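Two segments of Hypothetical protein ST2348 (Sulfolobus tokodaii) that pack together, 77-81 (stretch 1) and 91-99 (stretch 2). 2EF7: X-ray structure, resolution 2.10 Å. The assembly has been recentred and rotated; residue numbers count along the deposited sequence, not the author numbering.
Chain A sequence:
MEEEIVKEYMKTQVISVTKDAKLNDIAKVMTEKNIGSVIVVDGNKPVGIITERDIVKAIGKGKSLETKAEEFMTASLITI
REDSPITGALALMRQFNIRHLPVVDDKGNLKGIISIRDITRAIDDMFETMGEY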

ATOM      1  N   LEU A  77     -23.694 -13.730  -5.651  1.00 32.56           N
ATOM      2  CA  LEU A  77     -24.672 -12.788  -6.163  1.00 34.10           C
ATOM      3  C   LEU A  77     -24.522 -11.440  -5.470  1.00 30.88           C
ATOM      4  O   LEU A  77     -25.289 -10.518  -5.737  1.00 34.97           O
ATOM      5  N   ILE A  78     -23.528 -11.320  -4.592  1.00 32.42           N
ATOM      6  CA  ILE A  78     -23.298 -10.066  -3.876  1.00 28.32           C
ATOM      7  C   ILE A  78     -22.819  -9.001  -4.870  1.00 28.57           C
ATOM      8  O   ILE A  78     -21.811  -9.189  -5.551  1.00 33.19           O
ATOM      9  N   THR A  79     -23.542  -7.889  -4.952  1.00 18.13           N
ATOM     10  CA  THR A  79     -23.177  -6.807  -5.855  1.00 18.60           C
ATOM     11  C   THR A  79     -23.495  -5.467  -5.206  1.00 20.47           C
ATOM     12  O   THR A  79     -24.208  -5.410  -4.201  1.00 24.68           O
ATOM     13  N   ILE A  80     -22.978  -4.394  -5.801  1.00 20.32           N
ATOM     14  CA  ILE A  80     -23.230  -3.042  -5.326  1.00 22.89           C
ATOM     15  C   ILE A  80     -23.533  -2.158  -6.544  1.00 29.61           C
ATOM     16  O   ILE A  80     -22.901  -2.298  -7.593  1.00 26.24           O
ATOM     17  N   ARG A  81     -24.513  -1.264  -6.420  1.00 26.96           N
ATOM     18  CA  ARG A  81     -24.854  -0.370  -7.527  1.00 28.05           C
ATOM     19  C   ARG A  81     -23.777   0.693  -7.715  1.00 28.35           C
ATOM     20  O   ARG A  81     -23.154   1.132  -6.750  1.00 24.53           O
ATOM     21  N   ALA A  91     -19.461  -1.190   3.582  1.00 24.82           N
ATOM     22  CA  ALA A  91     -20.298  -1.917   4.518  1.00 25.17           C
ATOM     23  C   ALA A  91     -20.609  -3.314   3.996  1.00 28.97           C
ATOM     24  O   ALA A  91     -20.669  -4.265   4.773  1.00 29.06           O
ATOM     25  N   LEU A  92     -20.785  -3.442   2.680  1.00 29.12           N
ATOM     26  CA  LEU A  92     -21.101  -4.736   2.086  1.00 30.74           C
ATOM     27  C   LEU A  92     -19.884  -5.657   2.122  1.00 28.05           C
ATOM     28  O   LEU A  92     -20.010  -6.850   2.378  1.00 29.92           O
HETATM   29  N   MSE A  93     -18.705  -5.100   1.866  1.00 25.13           N
HETATM   30  CA  MSE A  93     -17.479  -5.884   1.900  1.00 30.58           C
HETATM   31  C   MSE A  93     -17.243  -6.454   3.308  1.00 30.56           C
HETATM   32  O   MSE A  93     -16.962  -7.649   3.462  1.00 31.80           O
ATOM     33  N   ARG A  94     -17.361  -5.604   4.327  1.00 28.89           N
ATOM     34  CA  ARG A  94     -17.169  -6.040   5.712  1.00 31.83           C
ATOM     35  C   ARG A  94     -18.172  -7.133   6.053  1.00 32.64           C
ATOM     36  O   ARG A  94     -17.808  -8.189   6.569  1.00 32.77           O
ATOM     37  N   GLN A  95     -19.439  -6.876   5.749  1.00 29.54           N
ATOM     38  CA  GLN A  95     -20.503  -7.834   6.027  1.00 32.01           C
ATOM     39  C   GLN A  95     -20.227  -9.228   5.477  1.00 31.55           C
ATOM     40  O   GLN A  95     -20.509 -10.218   6.140  1.00 31.08           O
ATOM     41  N   PHE A  96     -19.676  -9.296   4.267  1.00 33.76           N
ATOM     42  CA  PHE A  96     -19.397 -10.572   3.621  1.00 33.65           C
ATOM     43  C   PHE A  96     -17.925 -10.958   3.607  1.00 34.50           C
ATOM     44  O   PHE A  96     -17.527 -11.901   2.925  1.00 36.75           O
ATOM     45  N   ASN A  97     -17.125 -10.215   4.361  1.00 38.92           N
ATOM     46  CA  ASN A  97     -15.691 -10.465   4.466  1.00 43.42           C
ATOM     47  C   ASN A  97     -15.035 -10.704   3.107  1.00 40.88           C
ATOM     48  O   ASN A  97     -14.343 -11.702   2.913  1.00 41.47           O
ATOM     49  N   ILE A  98     -15.259  -9.787   2.166  1.00 38.58           N
ATOM     50  CA  ILE A  98     -14.670  -9.893   0.833  1.00 34.04           C
ATOM     51  C   ILE A  98     -14.007  -8.585   0.394  1.00 35.99           C
ATOM     52  O   ILE A  98     -14.444  -7.497   0.770  1.00 35.08           O
ATOM     53  N   ARG A  99     -12.956  -8.712  -0.412  1.00 30.48           N
ATOM     54  CA  ARG A  99     -12.161  -7.588  -0.899  1.00 35.02           C
ATOM     55  C   ARG A  99     -12.583  -6.984  -2.231  1.00 29.59           C
ATOM     56  O   ARG A  99     -12.137  -5.896  -2.578  1.00 32.19           O
TER

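The contact is apolar at its centre, and I78 and L92 carry most of it: of the 246 Å² buried between the stretches, 88 Å² belongs to I78 and 65 Å² to L92. Both side chains leave the backbone toward the opposite stretch, and they meet at I78 CG2 and L92 CD2, 3.9 Å apart, an ordinary van der Waals separation for two methyl groups.

I78 has chi1 at -40° and chi2 at -57°, both in the m well, and in this conformation both terminal methyls touch the F96 ring. I78 CG2 meets L92 and also lies 3.8 Å from F96 CD2, with I98 CD1 at 4.4 Å from I78 CG2; CD1 lies over the face of the F96 ring. The distance from I78 CD1 to the F96 ring centroid is 3.9 Å, and the approach is 18° off the ring normal, so the methyl sits over the face in a CH-pi contact; the nearest ring atom to I78 CD1 is F96 CE1 at 3.7 Å. F96 presents that face with chi1 m (-70°) and chi2 at -81°. I98, with chi1 p (52°) and chi2 t (-178°), also points toward stretch 1.

L92 has chi1 at -147°, between wells, and chi2 p (57°). Its CD2 methyl meets I80 as well as I78: I80 CD1 lies 4.1 Å from L92 CD2. I80 points toward the helix with chi1 t (-171°) and chi2 p (76°), and the CA atoms of I80 and L92, 7.9 Å apart, mark the closest backbone register. One methyl of L92 is thus in contact with both isoleucines of stretch 1.

The spacing of the contact residues in stretch 2 follows from its backbone. L92 and F96 are one helical turn apart, linked by F96 N to L92 O at 3.1 Å, and so reach the same side. N97 then leaves helical geometry with positive phi (46°) in a Schellman motif, whose bonds include I98 N to M93 O at 3.0 Å. Selenomethionine M93 points sideways; although its end comes nearer, its closest approach is 6.1 Å, from M93 CE to I80 CG2.

At the polar edge, the CA-to-CB bond of T79 points away, with chi1 p (67°), and its side chain comes no nearer than 6.2 Å, from T79 CB to L92 CD2. Its backbone supplies the contact instead: T79 O lies 3.2 Å from L92 CD2, a tight approach of a carbonyl oxygen to a methyl. No hydrogen bond crosses between the stretches, so their direct contact rests on apolar packing and this close carbonyl approach.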

ATOM      1  CB  LEU A  77     -26.093 -13.337  -5.957  1.00 33.30           C
ATOM      2  CG  LEU A  77     -26.477 -14.592  -6.754  1.00 34.05           C
ATOM      3  CD1 LEU A  77     -27.811 -15.145  -6.262  1.00 33.07           C
ATOM      4  CD2 LEU A  77     -26.566 -14.245  -8.229  1.00 27.43           C
ATOM      5  CB  ILE A  78     -22.219 -10.212  -2.760  1.00 31.82           C
ATOM      6  CG1 ILE A  78     -22.364 -11.548  -2.029  1.00 37.08           C
ATOM      7  CG2 ILE A  78     -22.355  -9.077  -1.750  1.00 31.40           C
ATOM      8  CD1 ILE A  78     -23.721 -11.785  -1.415  1.00 37.39           C
ATOM      9  CB  THR A  79     -23.983  -6.849  -7.168  1.00 26.10           C
ATOM     10  OG1 THR A  79     -25.357  -6.571  -6.878  1.00 28.83           O
ATOM     11  CG2 THR A  79     -23.878  -8.214  -7.841  1.00 32.19           C
ATOM     12  CB  ILE A  80     -22.007  -2.470  -4.569  1.00 26.44           C
ATOM     13  CG1 ILE A  80     -22.382  -1.145  -3.900  1.00 23.45           C
ATOM     14  CG2 ILE A  80     -20.823  -2.305  -5.513  1.00 16.71           C
ATOM     15  CD1 ILE A  80     -23.216  -1.329  -2.631  1.00 29.92           C
ATOM     16  CB  ARG A  81     -26.204   0.307  -7.279  1.00 32.03           C
ATOM     17  CG  ARG A  81     -27.374  -0.652  -7.234  1.00 42.20           C
ATOM     18  CD  ARG A  81     -28.692   0.090  -7.336  1.00 56.84           C
ATOM     19  NE  ARG A  81     -29.811  -0.829  -7.534  1.00 66.08           N
ATOM     20  CZ  ARG A  81     -31.061  -0.446  -7.775  1.00 69.37           C
ATOM     21  NH1 ARG A  81     -31.361   0.846  -7.850  1.00 67.03           N
ATOM     22  NH2 ARG A  81     -32.014  -1.356  -7.939  1.00 68.04           N
ATOM     23  CB  ALA A  91     -21.579  -1.153   4.778  1.00 20.31           C
ATOM     24  CB  LEU A  92     -21.594  -4.555   0.643  1.00 32.68           C
ATOM     25  CG  LEU A  92     -22.634  -5.566   0.157  1.00 34.53           C
ATOM     26  CD1 LEU A  92     -23.832  -5.535   1.089  1.00 37.97           C
ATOM     27  CD2 LEU A  92     -23.072  -5.239  -1.258  1.00 35.83           C
HETATM   28  CB  MSE A  93     -16.291  -5.016   1.476  1.00 25.63           C
HETATM   29  CG  MSE A  93     -16.236  -4.735  -0.018  1.00 39.58           C
HETATM   30 SE   MSE A  93     -14.909  -3.414  -0.488  1.00 51.32          SE
HETATM   31  CE  MSE A  93     -15.740  -2.726  -2.089  1.00 53.64           C
ATOM     32  CB  ARG A  94     -17.356  -4.870   6.686  1.00 30.21           C
ATOM     33  CG  ARG A  94     -16.295  -3.777   6.579  1.00 48.32           C
ATOM     34  CD  ARG A  94     -16.563  -2.608   7.533  1.00 53.37           C
ATOM     35  NE  ARG A  94     -16.481  -2.995   8.941  1.00 62.40           N
ATOM     36  CZ  ARG A  94     -16.568  -2.142   9.959  1.00 69.11           C
ATOM     37  NH1 ARG A  94     -16.483  -2.582  11.210  1.00 67.06           N
ATOM     38  NH2 ARG A  94     -16.739  -0.847   9.727  1.00 71.88           N
ATOM     39  CB  GLN A  95     -21.842  -7.340   5.457  1.00 35.00           C
ATOM     40  CG  GLN A  95     -23.019  -8.225   5.842  1.00 30.11           C
ATOM     41  CD  GLN A  95     -24.363  -7.627   5.468  1.00 32.23           C
ATOM     42  OE1 GLN A  95     -24.605  -6.439   5.679  1.00 31.22           O
ATOM     43  NE2 GLN A  95     -25.254  -8.453   4.930  1.00 23.04           N
ATOM     44  CB  PHE A  96     -19.946 -10.539   2.198  1.00 30.04           C
ATOM     45  CG  PHE A  96     -21.441 -10.557   2.142  1.00 33.57           C
ATOM     46  CD1 PHE A  96     -22.138 -11.757   2.262  1.00 33.09           C
ATOM     47  CD2 PHE A  96     -22.159  -9.376   2.036  1.00 24.44           C
ATOM     48  CE1 PHE A  96     -23.525 -11.776   2.280  1.00 34.31           C
ATOM     49  CE2 PHE A  96     -23.549  -9.384   2.055  1.00 27.05           C
ATOM     50  CZ  PHE A  96     -24.235 -10.585   2.178  1.00 31.73           C
ATOM     51  CB  ASN A  97     -15.445 -11.666   5.394  1.00 45.98           C
ATOM     52  CG  ASN A  97     -14.056 -11.650   6.022  1.00 57.65           C
ATOM     53  OD1 ASN A  97     -13.645 -10.656   6.631  1.00 60.78           O
ATOM     54  ND2 ASN A  97     -13.331 -12.757   5.887  1.00 59.35           N
ATOM     55  CB  ILE A  98     -15.717 -10.334  -0.217  1.00 40.69           C
ATOM     56  CG1 ILE A  98     -16.946  -9.423  -0.150  1.00 38.49           C
ATOM     57  CG2 ILE A  98     -16.104 -11.793   0.016  1.00 32.76           C
ATOM     58  CD1 ILE A  98     -18.044  -9.819  -1.123  1.00 46.46           C
ATOM     59  CB  ARG A  99     -10.690  -8.012  -0.990  1.00 32.17           C
ATOM     60  CG  ARG A  99     -10.129  -8.480   0.343  1.00 41.44           C
ATOM     61  CD  ARG A  99      -8.760  -9.139   0.234  1.00 47.00           C
ATOM     62  NE  ARG A  99      -8.374  -9.715   1.522  1.00 62.02           N
ATOM     63  CZ  ARG A  99      -7.258 -10.405   1.746  1.00 66.76           C
ATOM     64  NH1 ARG A  99      -6.395 -10.614   0.762  1.00 69.88           N
ATOM     65  NH2 ARG A  99      -7.009 -10.888   2.959  1.00 67.61           N
TER